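Local coordinates for helicase-like protein (Bacteroides thetaiotaomicron, PDB 2FG1), which is of unknown function but has a macro domain, and probably removes ADP-ribose from thymidine in DNA, at residues Ile24-Asn29 with Val79-Gly84. Sequence-based numbering, arbitrary orientation.
Sequences ITHICN and VANMIG
The H26 ring meets the N81 amide at its edge. NE2 of H26 donates to OD1 of N81 over 2.8 Å, and OD1 lies close to the ring plane. The bond uses a lone pair in the amide plane, although the two planes stand 82° apart. The side chains run side by side and point the same way. A chi1 of 71° puts H26 CG between the backbone N and the carbonyl carbon. CD2 of H26 lies 3.3 Å from A80 O. CG1 of V79 approaches CD2 of H26 obliquely. W34 meets the ring with its plane nearly perpendicular. The N81 amide is held at both ends, because ND2 bonds to Q69 and to the P49 carbonyl. Both polar ends of the buried N81 amide are thus satisfied. On the same face, SG of C28 rests on CB of N81 at 3.8 Å.

The other face carries T25, I27, A80 and M82. M82 is a selenomethionine. Its chain bends at chi3 (-57°) and brings CE back over the neighbouring strand. CE lies 3.9 Å from CB of T25 and 4.0 Å from CG1 of I27. Helix 100-117 packs on M82 through C106, L107 and V110. Beyond I27, G84 takes the methyl CG2 of I27 against its backbone, 3.7 Å from G84 C.

Five backbone hydrogen bonds join the strands, alternating in direction. A80 N, M82 N and G84 N donate to I24 O, H26 O and C28 O. H26 N and C28 N donate back to A80 O and M82 O. The tightest is C28 N to M82 O, 2.7 Å. This is parallel pairing of strands 22-29 and 77-85, inside a mixed six-stranded sheet with helices on both faces, the three-layer alpha/beta/alpha fold of macro domains.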
loop_
_atom_site.group_PDB
_atom_site.type_symbol
_atom_site.label_atom_id
_atom_site.label_comp_id
_atom_site.label_asym_id
_atom_site.label_seq_id
_atom_site.Cartn_x
_atom_site.Cartn_y
_atom_site.Cartn_z
ATOM N N ILE A 24 3.146 4.215 -5.329
ATOM C CA ILE A 24 1.813 4.241 -4.726
ATOM C C ILE A 24 1.632 2.932 -3.968
ATOM O O ILE A 24 1.691 1.850 -4.572
ATOM C CB ILE A 24 0.726 4.359 -5.808
ATOM C CG1 ILE A 24 0.848 5.686 -6.554
ATOM C CG2 ILE A 24 -0.685 4.221 -5.197
ATOM C CD1 ILE A 24 0.125 5.697 -7.895
ATOM N N THR A 25 1.412 3.009 -2.659
ATOM C CA THR A 25 1.305 1.819 -1.815
ATOM C C THR A 25 -0.129 1.619 -1.369
ATOM O O THR A 25 -0.773 2.567 -0.929
ATOM C CB THR A 25 2.168 1.934 -0.543
ATOM O OG1 THR A 25 1.758 3.085 0.211
ATOM C CG2 THR A 25 3.635 2.076 -0.875
ATOM N N HIS A 26 -0.623 0.383 -1.431
ATOM C CA HIS A 26 -1.963 0.100 -0.920
ATOM C C HIS A 26 -2.025 -1.336 -0.403
ATOM O O HIS A 26 -1.173 -2.159 -0.725
ATOM C CB HIS A 26 -3.011 0.382 -2.001
ATOM C CG HIS A 26 -2.986 -0.611 -3.109
ATOM N ND1 HIS A 26 -4.053 -1.438 -3.371
ATOM C CD2 HIS A 26 -2.001 -0.965 -3.967
ATOM C CE1 HIS A 26 -3.735 -2.250 -4.366
ATOM N NE2 HIS A 26 -2.494 -1.989 -4.740
ATOM N N ILE A 27 -3.027 -1.610 0.423
ATOM C CA ILE A 27 -3.156 -2.898 1.099
ATOM C C ILE A 27 -4.107 -3.815 0.348
ATOM O O ILE A 27 -5.292 -3.489 0.136
ATOM C CB ILE A 27 -3.631 -2.733 2.557
ATOM C CG1 ILE A 27 -2.586 -1.965 3.381
ATOM C CG2 ILE A 27 -3.883 -4.104 3.188
ATOM C CD1 ILE A 27 -3.067 -1.560 4.782
ATOM N N CYS A 28 -3.563 -4.970 -0.034
ATOM C CA CYS A 28 -4.302 -6.035 -0.676
ATOM C C CYS A 28 -4.594 -7.151 0.308
ATOM O O CYS A 28 -3.924 -7.311 1.338
ATOM C CB CYS A 28 -3.474 -6.596 -1.839
ATOM S SG CYS A 28 -3.158 -5.440 -3.154
ATOM N N ASN A 29 -5.605 -7.943 -0.013
ATOM C CA ASN A 29 -5.897 -9.126 0.787
ATOM C C ASN A 29 -5.152 -10.366 0.296
ATOM O O ASN A 29 -4.553 -10.380 -0.797
ATOM C CB ASN A 29 -7.402 -9.381 0.836
ATOM C CG ASN A 29 -7.968 -9.660 -0.528
ATOM O OD1 ASN A 29 -7.789 -10.754 -1.068
ATOM N ND2 ASN A 29 -8.603 -8.653 -1.122
ATOM N N VAL A 79 3.414 0.935 -8.538
ATOM C CA VAL A 79 2.401 0.599 -7.544
ATOM C C VAL A 79 2.891 -0.603 -6.752
ATOM O O VAL A 79 3.366 -1.581 -7.343
ATOM C CB VAL A 79 1.025 0.296 -8.206
ATOM C CG1 VAL A 79 0.005 -0.214 -7.169
ATOM C CG2 VAL A 79 0.498 1.517 -8.943
ATOM N N ALA A 80 2.802 -0.524 -5.423
ATOM C CA ALA A 80 3.170 -1.619 -4.543
ATOM C C ALA A 80 1.905 -2.283 -4.029
ATOM O O ALA A 80 1.156 -1.695 -3.237
ATOM C CB ALA A 80 4.019 -1.092 -3.386
ATOM N N ASN A 81 1.666 -3.508 -4.496
ATOM C CA ASN A 81 0.546 -4.328 -4.025
ATOM C C ASN A 81 1.033 -5.044 -2.760
ATOM O O ASN A 81 1.827 -5.970 -2.848
ATOM C CB ASN A 81 0.158 -5.380 -5.084
ATOM C CG ASN A 81 -0.388 -4.782 -6.379
ATOM O OD1 ASN A 81 -1.033 -3.743 -6.395
ATOM N ND2 ASN A 81 -0.190 -5.514 -7.484
HETATM N N MSE A 82 0.578 -4.584 -1.594
HETATM C CA MSE A 82 1.099 -5.056 -0.311
HETATM C C MSE A 82 0.098 -5.988 0.339
HETATM O O MSE A 82 -1.001 -5.565 0.667
HETATM C CB MSE A 82 1.320 -3.868 0.638
HETATM C CG MSE A 82 2.271 -2.778 0.108
HETATM SE SE MSE A 82 2.725 -1.442 1.453
HETATM C CE MSE A 82 0.931 -0.823 1.920
ATOM N N ILE A 83 0.463 -7.250 0.552
ATOM C CA ILE A 83 -0.501 -8.173 1.157
ATOM C C ILE A 83 -0.521 -7.963 2.666
ATOM O O ILE A 83 0.360 -8.443 3.384
ATOM C CB ILE A 83 -0.236 -9.646 0.786
ATOM C CG1 ILE A 83 -0.228 -9.825 -0.736
ATOM C CG2 ILE A 83 -1.306 -10.540 1.424
ATOM C CD1 ILE A 83 0.051 -11.259 -1.172
ATOM N N GLY A 84 -1.531 -7.233 3.140
ATOM C CA GLY A 84 -1.573 -6.791 4.534
ATOM C C GLY A 84 -2.872 -7.019 5.273
ATOM O O GLY A 84 -3.044 -6.527 6.387
#